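Local coordinates for protein putative TetR-family transcriptional regulator (Bordetella parapertussis 12822, PDB 3CCY) that probably binds cis-regulatory DNA as a TetR-family transcriptional regulator, most likely a repressor, and forms an all-helical assembly of two chains, at residues A23-A28 with S105-V110; Q79-S84 with L92-L97. All coordinates share one frame; numbering follows the deposited sequence.

In the fold
Along the chain the order is 23-28, 79-84, 92-97, 105-110, so contact 2 closes entirely between the two halves of contact 1. Helix 87-115 serves both: its early turns pack against the end of helix 58-81 in contact 2, and its later turns meet helix 15-29 in contact 1. The centres lie about 24 Å apart, on opposite sides of the chain's centre, and the nearest atoms are about 7 Å apart. Contact 1 joins the TetR-family DNA-binding region to the C-terminal regulatory region, whereas contact 2 packs the two helices flanking a short turn. Helix 87-115 thus spans the two sites, consistent with the interdomain coupling known in TetR-family regulators.

Contact 1. Residues A23-A28 with S105-V110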
loop_
_atom_site.group_PDB
_atom_site.type_symbol
_atom_site.label_atom_id
_atom_site.label_comp_id
_atom_site.label_asym_id
_atom_site.label_seq_id
_atom_site.Cartn_x
_atom_site.Cartn_y
_atom_site.Cartn_z
ATOM N N ALA A 23 9.119 -15.613 -12.996
ATOM C CA ALA A 23 8.273 -14.485 -13.410
ATOM C C ALA A 23 7.788 -13.649 -12.228
ATOM O O ALA A 23 7.818 -12.413 -12.278
ATOM C CB ALA A 23 7.078 -14.984 -14.190
ATOM N N ALA A 24 7.324 -14.329 -11.183
ATOM C CA ALA A 24 6.878 -13.654 -9.960
ATOM C C ALA A 24 7.976 -12.735 -9.438
ATOM O O ALA A 24 7.719 -11.574 -9.127
ATOM C CB ALA A 24 6.474 -14.670 -8.910
ATOM N N ALA A 25 9.206 -13.241 -9.374
ATOM C CA ALA A 25 10.326 -12.425 -8.907
ATOM C C ALA A 25 10.541 -11.155 -9.753
ATOM O O ALA A 25 10.720 -10.066 -9.214
ATOM C CB ALA A 25 11.601 -13.253 -8.813
HETATM N N MSE A 26 10.488 -11.281 -11.074
HETATM C CA MSE A 26 10.675 -10.109 -11.929
HETATM C C MSE A 26 9.522 -9.107 -11.888
HETATM O O MSE A 26 9.759 -7.898 -11.796
HETATM C CB MSE A 26 10.988 -10.530 -13.353
HETATM C CG MSE A 26 12.455 -10.879 -13.525
HETATM SE SE MSE A 26 12.913 -11.432 -15.308
HETATM C CE MSE A 26 12.090 -13.201 -15.268
ATOM N N PHE A 27 8.285 -9.607 -11.941
ATOM C CA PHE A 27 7.095 -8.758 -11.846
ATOM C C PHE A 27 7.089 -7.938 -10.552
ATOM O O PHE A 27 6.505 -6.845 -10.502
ATOM C CB PHE A 27 5.805 -9.591 -11.894
ATOM C CG PHE A 27 5.540 -10.292 -13.214
ATOM C CD1 PHE A 27 6.221 -9.952 -14.376
ATOM C CD2 PHE A 27 4.553 -11.270 -13.284
ATOM C CE1 PHE A 27 5.950 -10.602 -15.579
ATOM C CE2 PHE A 27 4.271 -11.923 -14.476
ATOM C CZ PHE A 27 4.974 -11.586 -15.630
ATOM N N ALA A 28 7.701 -8.496 -9.502
ATOM C CA ALA A 28 7.753 -7.865 -8.175
ATOM C C ALA A 28 8.915 -6.874 -7.980
ATOM O O ALA A 28 8.791 -5.962 -7.162
ATOM C CB ALA A 28 7.738 -8.924 -7.054
ATOM N N SER A 105 5.899 -16.411 0.737
ATOM C CA SER A 105 5.516 -16.148 -0.653
ATOM C C SER A 105 5.535 -14.665 -1.011
ATOM O O SER A 105 4.617 -14.182 -1.677
ATOM C CB SER A 105 4.102 -16.696 -0.915
ATOM O OG SER A 105 4.139 -18.083 -1.168
ATOM N N ARG A 106 6.578 -13.956 -0.590
ATOM C CA ARG A 106 6.654 -12.500 -0.761
ATOM C C ARG A 106 6.389 -12.033 -2.209
ATOM O O ARG A 106 5.531 -11.161 -2.451
ATOM C CB ARG A 106 8.004 -11.955 -0.279
ATOM C CG ARG A 106 7.988 -10.416 -0.238
ATOM C CD ARG A 106 9.305 -9.758 0.191
ATOM N NE ARG A 106 9.108 -8.303 0.169
ATOM C CZ ARG A 106 9.245 -7.560 -0.926
ATOM N NH1 ARG A 106 9.626 -8.116 -2.072
ATOM N NH2 ARG A 106 9.015 -6.257 -0.883
ATOM N N ASP A 107 7.132 -12.606 -3.158
ATOM C CA ASP A 107 6.992 -12.245 -4.563
ATOM C C ASP A 107 5.559 -12.332 -5.086
ATOM O O ASP A 107 5.064 -11.383 -5.680
ATOM C CB ASP A 107 7.892 -13.125 -5.433
ATOM C CG ASP A 107 9.351 -12.793 -5.278
ATOM O OD1 ASP A 107 9.671 -11.680 -4.797
ATOM O OD2 ASP A 107 10.181 -13.657 -5.638
ATOM N N ARG A 108 4.931 -13.500 -4.924
ATOM C CA ARG A 108 3.552 -13.708 -5.396
ATOM C C ARG A 108 2.583 -12.794 -4.626
ATOM O O ARG A 108 1.627 -12.289 -5.191
ATOM C CB ARG A 108 3.137 -15.191 -5.294
ATOM C CG ARG A 108 3.688 -16.139 -6.419
ATOM C CD ARG A 108 3.218 -17.568 -6.149
ATOM N NE ARG A 108 3.814 -18.634 -6.977
ATOM C CZ ARG A 108 5.085 -19.053 -6.906
ATOM N NH1 ARG A 108 5.510 -20.034 -7.689
ATOM N NH2 ARG A 108 5.947 -18.485 -6.078
ATOM N N HIS A 109 2.874 -12.552 -3.347
ATOM C CA HIS A 109 2.103 -11.611 -2.505
ATOM C C HIS A 109 2.171 -10.180 -3.067
ATOM O O HIS A 109 1.152 -9.553 -3.370
ATOM C CB HIS A 109 2.678 -11.662 -1.086
ATOM C CG HIS A 109 1.753 -11.183 -0.008
ATOM N ND1 HIS A 109 1.733 -9.871 0.430
ATOM C CD2 HIS A 109 0.855 -11.855 0.759
ATOM C CE1 HIS A 109 0.850 -9.758 1.412
ATOM N NE2 HIS A 109 0.310 -10.948 1.638
ATOM N N VAL A 110 3.385 -9.665 -3.229
ATOM C CA VAL A 110 3.581 -8.348 -3.840
ATOM C C VAL A 110 2.825 -8.255 -5.179
ATOM O O VAL A 110 2.097 -7.280 -5.415
ATOM C CB VAL A 110 5.091 -8.001 -4.032
ATOM C CG1 VAL A 110 5.267 -6.681 -4.800
ATOM C CG2 VAL A 110 5.809 -7.945 -2.697
HETATM O O HOH W 1 9.898 -6.387 -4.689
#
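Asp107 turns its CG anti to its carbonyl carbon (chi1 -72°), which puts CG beside Ala25 CA, while Val110 holds CG1 anti to its backbone N (chi1 174°) and so meets Ala28 CB at 4.0 Å. This is the interdomain helix crossing of a TetR-family regulator, between helix 15-29, just ahead of the predicted helix-turn-helix, and helix 87-115; the axes of segments 23-28 and 105-110 pass 8.3 Å apart at 56°. Alanines on helix 15-29 permit so close an approach, and Ala25 and Asp107 bring their CA atoms to 5.5 Å. Asp107 OD2 rests 3.5 Å from Ala25 CA, a van der Waals contact; the carboxylate finds its charge partner in Arg29, one residue beyond the segment, through OD1. Ala24 CB packs against Arg108 CG (4.0 Å) and Asp107 CB, and also touches Met65 of helix 58-81. No direct hydrogen bond joins the segments. A water bridges them, donating to Ala28 O and accepting from Arg106 NH1. Tyr102 OH and Tyr171 O bind Arg106 NE and NH2 and help to fix the guanidinium; Val110 CG2 lies 3.8 Å above one face, offset toward its rim, and at its edge, in plane, the water lies 3.1 Å from NH1.

Contact 2. Residues Q79-S84 with L92-L97; sequences QVLYGS and LQIVKL
The carboxamide of Gln93 has Val80 CG1 and Ser84 CB on opposite sides of its plane, both close to its nitrogen: NE2 is 3.9 Å from Val80 CG1 and 4.0 Å from Ser84 CB. The amide thus ends at the junction of two consecutive helices joined by a short turn, where the last turn of helix 58-81 gives way to the connection that leads into helix 87-115, in the C-terminal part of the TetR fold. Val80 carries most of the apolar contact. With its CG1 anti to the backbone N (chi1 170°), that methyl reaches Gln93 CB at 3.7 Å and Ile94 CG1 at 3.9 Å, while CG2 stands more loosely beside Leu97 CD2. Next to it, Leu81 CD2 meets Ile94 CD1, and helix 122-145 continues this apolar layer, Tyr137 touching Leu81 and Val138 and Ala141 touching Ile94. Ser84 OG is hydrogen-bonded to Glu86 N in the turn before helix 87-115. Direct hydrogen bonds across the contact are absent. A water, whose link to Gln93 NE2 is implausibly short and therefore doubtful, ties down the C-terminal end of helix 58-81, donating to Val80 O at 2.7 Å and accepting from Ser84 N at 2.7 Å.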
loop_
_atom_site.group_PDB
_atom_site.type_symbol
_atom_site.label_atom_id
_atom_site.label_comp_id
_atom_site.label_asym_id
_atom_site.label_seq_id
_atom_site.Cartn_x
_atom_site.Cartn_y
_atom_site.Cartn_z
ATOM N N GLN A 79 -9.805 -22.749 6.738
ATOM C CA GLN A 79 -9.344 -23.703 7.762
ATOM C C GLN A 79 -9.188 -23.009 9.114
ATOM O O GLN A 79 -9.521 -23.578 10.136
ATOM C CB GLN A 79 -8.016 -24.360 7.401
ATOM C CG GLN A 79 -7.942 -25.105 6.099
ATOM C CD GLN A 79 -6.473 -25.380 5.691
ATOM O OE1 GLN A 79 -5.696 -25.983 6.452
ATOM N NE2 GLN A 79 -6.095 -24.934 4.483
ATOM N N VAL A 80 -8.655 -21.791 9.118
ATOM C CA VAL A 80 -8.577 -21.000 10.331
ATOM C C VAL A 80 -9.974 -20.702 10.883
ATOM O O VAL A 80 -10.226 -20.910 12.078
ATOM C CB VAL A 80 -7.770 -19.697 10.107
ATOM C CG1 VAL A 80 -7.895 -18.753 11.286
ATOM C CG2 VAL A 80 -6.281 -20.013 9.900
ATOM N N LEU A 81 -10.867 -20.226 10.014
ATOM C CA LEU A 81 -12.217 -19.890 10.423
ATOM C C LEU A 81 -12.880 -21.094 11.036
ATOM O O LEU A 81 -13.397 -20.983 12.138
ATOM C CB LEU A 81 -13.080 -19.327 9.270
ATOM C CG LEU A 81 -12.810 -17.889 8.853
ATOM C CD1 LEU A 81 -13.839 -17.487 7.810
ATOM C CD2 LEU A 81 -12.852 -16.944 10.052
ATOM N N TYR A 82 -12.808 -22.244 10.364
ATOM C CA TYR A 82 -13.438 -23.470 10.868
ATOM C C TYR A 82 -12.717 -24.130 12.052
ATOM O O TYR A 82 -13.176 -25.158 12.533
ATOM C CB TYR A 82 -13.656 -24.512 9.745
ATOM C CG TYR A 82 -14.451 -23.992 8.584
ATOM C CD1 TYR A 82 -15.286 -22.897 8.738
ATOM C CD2 TYR A 82 -14.408 -24.619 7.333
ATOM C CE1 TYR A 82 -16.023 -22.402 7.696
ATOM C CE2 TYR A 82 -15.161 -24.121 6.263
ATOM C CZ TYR A 82 -15.969 -23.010 6.462
ATOM O OH TYR A 82 -16.735 -22.461 5.454
ATOM N N GLY A 83 -11.613 -23.539 12.520
ATOM C CA GLY A 83 -10.836 -24.105 13.617
ATOM C C GLY A 83 -11.260 -23.644 15.004
ATOM O O GLY A 83 -11.991 -24.350 15.704
ATOM N N SER A 84 -10.807 -22.457 15.411
ATOM C CA SER A 84 -11.015 -22.006 16.802
ATOM C C SER A 84 -12.472 -21.690 17.091
ATOM O O SER A 84 -13.264 -21.398 16.184
ATOM C CB SER A 84 -10.135 -20.809 17.174
ATOM O OG SER A 84 -10.290 -20.483 18.554
ATOM N N LEU A 92 -6.715 -13.183 15.400
ATOM C CA LEU A 92 -5.240 -13.176 15.514
ATOM C C LEU A 92 -4.627 -14.261 14.585
ATOM O O LEU A 92 -3.618 -14.011 13.947
ATOM C CB LEU A 92 -4.796 -13.421 16.982
ATOM C CG LEU A 92 -3.286 -13.619 17.179
ATOM C CD1 LEU A 92 -2.503 -12.406 16.695
ATOM C CD2 LEU A 92 -2.896 -14.009 18.636
ATOM N N GLN A 93 -5.262 -15.435 14.508
ATOM C CA GLN A 93 -4.790 -16.487 13.605
ATOM C C GLN A 93 -4.862 -16.090 12.119
ATOM O O GLN A 93 -3.978 -16.423 11.320
ATOM C CB GLN A 93 -5.489 -17.828 13.888
ATOM C CG GLN A 93 -4.984 -18.535 15.147
ATOM C CD GLN A 93 -5.774 -19.801 15.496
ATOM O OE1 GLN A 93 -5.305 -20.641 16.286
ATOM N NE2 GLN A 93 -6.957 -19.958 14.910
ATOM N N ILE A 94 -5.914 -15.373 11.735
ATOM C CA ILE A 94 -5.997 -14.849 10.388
ATOM C C ILE A 94 -4.855 -13.873 10.097
ATOM O O ILE A 94 -4.231 -13.939 9.045
ATOM C CB ILE A 94 -7.365 -14.110 10.129
ATOM C CG1 ILE A 94 -8.507 -15.112 10.074
ATOM C CG2 ILE A 94 -7.262 -13.179 8.868
ATOM C CD1 ILE A 94 -9.899 -14.423 10.161
ATOM N N VAL A 95 -4.564 -12.962 11.017
ATOM C CA VAL A 95 -3.490 -12.004 10.737
ATOM C C VAL A 95 -2.110 -12.739 10.637
ATOM O O VAL A 95 -1.290 -12.417 9.799
ATOM C CB VAL A 95 -3.429 -10.889 11.816
ATOM C CG1 VAL A 95 -2.268 -9.874 11.519
ATOM C CG2 VAL A 95 -4.798 -10.177 11.894
ATOM N N LYS A 96 -1.888 -13.707 11.517
ATOM C CA LYS A 96 -0.640 -14.496 11.532
ATOM C C LYS A 96 -0.528 -15.252 10.212
ATOM O O LYS A 96 0.554 -15.352 9.651
ATOM C CB LYS A 96 -0.677 -15.507 12.661
ATOM C CG LYS A 96 -0.350 -14.952 14.024
ATOM C CD LYS A 96 -0.236 -16.083 15.085
ATOM C CE LYS A 96 0.174 -15.373 16.404
ATOM N NZ LYS A 96 0.458 -16.301 17.464
ATOM N N LEU A 97 -1.654 -15.756 9.706
ATOM C CA LEU A 97 -1.653 -16.437 8.389
ATOM C C LEU A 97 -1.194 -15.506 7.256
ATOM O O LEU A 97 -0.342 -15.888 6.432
ATOM C CB LEU A 97 -3.033 -17.023 8.063
ATOM C CG LEU A 97 -3.305 -17.485 6.639
ATOM C CD1 LEU A 97 -2.480 -18.749 6.399
ATOM C CD2 LEU A 97 -4.811 -17.754 6.420
HETATM O O HOH W 2 -8.586 -21.609 14.170
#